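Local coordinates for protein cysteine synthase (Fusobacterium nucleatum subsp. nucleatum strain ATCC 25586, PDB 5XEN) that probably catalyses the pyridoxal 5'-phosphate-dependent conversion of O-acetyl-L-serine and hydrogen sulfide into L-cysteine and acetate, at residues D64-I69 with N137-F142. Numbering follows the deposited sequence.
Sequences DKDTVI and NEKKYF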
ATOM      1  N   ASP B  64      23.602  10.468  15.727  1.00 14.21           N
ATOM      2  CA  ASP B  64      23.073  10.945  16.994  1.00 14.16           C
ATOM      3  C   ASP B  64      21.616  11.354  16.781  1.00 13.90           C
ATOM      4  O   ASP B  64      21.130  11.463  15.659  1.00 12.25           O
ATOM      5  CB  ASP B  64      23.840  12.193  17.504  1.00 14.95           C
ATOM      6  CG  ASP B  64      25.275  11.907  17.882  1.00 16.30           C
ATOM      7  OD1 ASP B  64      25.617  10.723  18.071  1.00 18.05           O
ATOM      8  OD2 ASP B  64      26.058  12.885  18.018  1.00 16.53           O
ATOM      9  N   LYS B  65      20.950  11.661  17.876  1.00 14.16           N
ATOM     10  CA  LYS B  65      19.532  12.031  17.820  1.00 15.10           C
ATOM     11  C   LYS B  65      19.312  13.277  17.012  1.00 13.26           C
ATOM     12  O   LYS B  65      18.274  13.414  16.385  1.00 13.45           O
ATOM     13  CB  LYS B  65      18.911  12.166  19.209  1.00 17.85           C
ATOM     14  CG  LYS B  65      19.178  10.962  20.121  1.00 22.59           C
ATOM     15  CD  LYS B  65      18.232   9.817  19.866  1.00 25.56           C
ATOM     16  CE  LYS B  65      18.545   8.598  20.724  1.00 29.20           C
ATOM     17  NZ  LYS B  65      18.262   8.835  22.166  1.00 30.32           N
ATOM     18  N   ASP B  66      20.298  14.170  16.962  1.00 12.49           N
ATOM     19  CA  ASP B  66      20.208  15.394  16.182  1.00 12.41           C
ATOM     20  C   ASP B  66      21.073  15.407  14.917  1.00 11.88           C
ATOM     21  O   ASP B  66      21.325  16.456  14.348  1.00 12.15           O
ATOM     22  CB  ASP B  66      20.541  16.633  17.058  1.00 13.05           C
ATOM     23  CG  ASP B  66      21.947  16.597  17.624  1.00 13.27           C
ATOM     24  OD1 ASP B  66      22.506  15.486  17.750  1.00 14.15           O
ATOM     25  OD2 ASP B  66      22.473  17.685  17.959  1.00 13.79           O
ATOM     26  N   THR B  67      21.529  14.239  14.467  1.00 11.18           N
ATOM     27  CA  THR B  67      22.217  14.142  13.193  1.00 10.42           C
ATOM     28  C   THR B  67      21.163  14.308  12.078  1.00 10.32           C
ATOM     29  O   THR B  67      20.117  13.664  12.129  1.00 11.80           O
ATOM     30  CB  THR B  67      22.884  12.752  13.072  1.00 10.88           C
ATOM     31  OG1 THR B  67      23.895  12.599  14.083  1.00 10.05           O
ATOM     32  CG2 THR B  67      23.483  12.548  11.679  1.00 10.57           C
ATOM     33  N   VAL B  68      21.433  15.153  11.090  1.00  9.37           N
ATOM     34  CA  VAL B  68      20.537  15.318   9.973  1.00  9.38           C
ATOM     35  C   VAL B  68      20.930  14.297   8.910  1.00  9.42           C
ATOM     36  O   VAL B  68      22.078  14.210   8.496  1.00  9.02           O
ATOM     37  CB  VAL B  68      20.604  16.740   9.410  1.00  9.63           C
ATOM     38  CG1 VAL B  68      19.730  16.927   8.164  1.00  9.32           C
ATOM     39  CG2 VAL B  68      20.131  17.693  10.528  1.00  9.59           C
ATOM     40  N   ILE B  69      19.973  13.444   8.550  1.00  9.49           N
ATOM     41  CA  ILE B  69      20.201  12.480   7.471  1.00  9.55           C
ATOM     42  C   ILE B  69      19.920  13.188   6.149  1.00  9.57           C
ATOM     43  O   ILE B  69      18.902  13.878   6.013  1.00  8.88           O
ATOM     44  CB  ILE B  69      19.341  11.257   7.672  1.00 10.15           C
ATOM     45  CG1 ILE B  69      19.695  10.706   9.061  1.00 10.77           C
ATOM     46  CG2 ILE B  69      19.600  10.232   6.545  1.00 10.65           C
ATOM     47  CD1 ILE B  69      18.882   9.557   9.541  1.00 11.74           C
ATOM     48  N   ASN B 137      26.006  23.554   5.079  1.00 23.63           N
ATOM     49  CA  ASN B 137      25.148  24.169   6.085  1.00 25.63           C
ATOM     50  C   ASN B 137      24.677  23.255   7.210  1.00 23.01           C
ATOM     51  O   ASN B 137      23.912  23.701   8.078  1.00 24.01           O
ATOM     52  CB  ASN B 137      23.977  24.910   5.441  1.00 30.19           C
ATOM     53  CG  ASN B 137      24.283  26.384   5.263  1.00 36.84           C
ATOM     54  OD1 ASN B 137      24.839  26.783   4.250  1.00 42.82           O
ATOM     55  ND2 ASN B 137      23.957  27.196   6.279  1.00 41.43           N
ATOM     56  N   GLU B 138      25.155  22.012   7.252  1.00 18.46           N
ATOM     57  CA  GLU B 138      24.754  21.101   8.329  1.00 17.64           C
ATOM     58  C   GLU B 138      25.930  20.845   9.240  1.00 15.55           C
ATOM     59  O   GLU B 138      26.987  20.382   8.805  1.00 16.23           O
ATOM     60  CB  GLU B 138      24.269  19.752   7.816  1.00 18.17           C
ATOM     61  CG  GLU B 138      23.029  19.825   6.977  1.00 19.22           C
ATOM     62  CD  GLU B 138      21.820  20.381   7.684  1.00 19.82           C
ATOM     63  OE1 GLU B 138      21.713  20.220   8.919  1.00 21.06           O
ATOM     64  OE2 GLU B 138      20.972  20.982   6.994  1.00 20.73           O
ATOM     65  N   LYS B 139      25.729  21.104  10.517  1.00 14.49           N
ATOM     66  CA  LYS B 139      26.765  20.885  11.528  1.00 13.69           C
ATOM     67  C   LYS B 139      27.037  19.406  11.755  1.00 13.24           C
ATOM     68  O   LYS B 139      28.150  19.016  12.112  1.00 11.96           O
ATOM     69  CB  LYS B 139      26.391  21.613  12.836  1.00 14.03           C
ATOM     70  CG  LYS B 139      25.297  20.956  13.668  1.00 14.97           C
ATOM     71  CD  LYS B 139      25.016  21.753  14.924  1.00 14.71           C
ATOM     72  CE  LYS B 139      23.703  21.361  15.557  1.00 14.57           C
ATOM     73  NZ  LYS B 139      23.678  19.921  15.937  1.00 15.16           N
ATOM     74  N   LYS B 140      26.020  18.568  11.568  1.00 12.62           N
ATOM     75  CA  LYS B 140      26.171  17.162  11.852  1.00 12.72           C
ATOM     76  C   LYS B 140      25.230  16.389  10.943  1.00 12.21           C
ATOM     77  O   LYS B 140      24.029  16.617  10.962  1.00 10.98           O
ATOM     78  CB  LYS B 140      25.791  16.880  13.288  1.00 13.24           C
ATOM     79  CG  LYS B 140      26.279  15.518  13.713  1.00 14.23           C
ATOM     80  CD  LYS B 140      25.641  15.027  14.998  1.00 15.97           C
ATOM     81  CE  LYS B 140      25.745  15.991  16.154  1.00 15.57           C
ATOM     82  NZ  LYS B 140      25.091  15.482  17.390  1.00 14.91           N
ATOM     83  N   TYR B 141      25.793  15.523  10.122  1.00 11.74           N
ATOM     84  CA  TYR B 141      24.981  14.837   9.121  1.00 11.40           C
ATOM     85  C   TYR B 141      25.509  13.430   8.876  1.00 10.70           C
ATOM     86  O   TYR B 141      26.620  13.065   9.277  1.00  9.62           O
ATOM     87  CB  TYR B 141      24.962  15.648   7.830  1.00 12.68           C
ATOM     88  CG  TYR B 141      26.305  15.833   7.195  1.00 13.92           C
ATOM     89  CD1 TYR B 141      26.900  14.800   6.473  1.00 15.45           C
ATOM     90  CD2 TYR B 141      27.006  17.018   7.330  1.00 15.86           C
ATOM     91  CE1 TYR B 141      28.151  14.944   5.909  1.00 16.69           C
ATOM     92  CE2 TYR B 141      28.250  17.188   6.753  1.00 16.78           C
ATOM     93  CZ  TYR B 141      28.810  16.149   6.037  1.00 17.43           C
ATOM     94  OH  TYR B 141      30.028  16.284   5.459  1.00 20.68           O
ATOM     95  N   PHE B 142      24.663  12.630   8.259  1.00 10.03           N
ATOM     96  CA  PHE B 142      25.006  11.315   7.798  1.00 10.12           C
ATOM     97  C   PHE B 142      24.379  11.195   6.403  1.00 10.25           C
ATOM     98  O   PHE B 142      23.195  11.469   6.245  1.00  9.56           O
ATOM     99  CB  PHE B 142      24.447  10.233   8.707  1.00  9.91           C
ATOM    100  CG  PHE B 142      24.623   8.842   8.138  1.00 10.24           C
ATOM    101  CD1 PHE B 142      25.898   8.316   8.003  1.00 10.82           C
ATOM    102  CD2 PHE B 142      23.547   8.081   7.692  1.00 10.36           C
ATOM    103  CE1 PHE B 142      26.108   7.049   7.451  1.00 10.80           C
ATOM    104  CE2 PHE B 142      23.747   6.804   7.133  1.00 10.54           C
ATOM    105  CZ  PHE B 142      25.022   6.297   7.010  1.00 10.75           C
TER
HETATM  106  O   HOH W   1      22.101  19.013  13.999  1.00 16.63           O
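The ammonium group of K140 is held between two carboxylates: NZ donates to D66 OD1 at 2.6 Å and to D64 OD2 at 2.8 Å, both salt bridges. D64 offers the anti lone pair of OD2, whereas D66 OD1 is met on its syn side, 31° out of the carboxylate plane. K140 runs extended to CD, then bends at chi3 (-53°), its chain crossing those of D64 and D66 at about a right angle. D66 OD2 receives a weak, salt-bridging bond from K139 NZ at 3.2 Å, completing a four-residue network. A water ties the same lysine to the backbone, accepting from K139 NZ and donating to D66 O at 2.7 Å. Next to this charged cluster, V68 N gives a nearly straight bond to K140 O (3.0 Å, 172°), and V68 O takes F142 N and, at 3.0 Å, a CA-H...O contact from Y141 CA. This is the parallel pairing of 141-142, an outermost strand of the four-stranded sheet, with 68-72, in a small parallel alpha/beta domain of the PLP-dependent cysteine synthase family. T67 OG1 accepts from D64 N at 2.7 Å and so braces the type I turn D64-T67, also closed by T67 N to D64 O. On the face shared by V68 and Y141, E138 OE1 lies 3.4 Å from V68 CG2, while OE2 is salt-bridged to K93 of strand 91-97, the other neighbour of 68-72. F142, on the other face with I69, packs on L62, I63 and, in helix 46-59, A57.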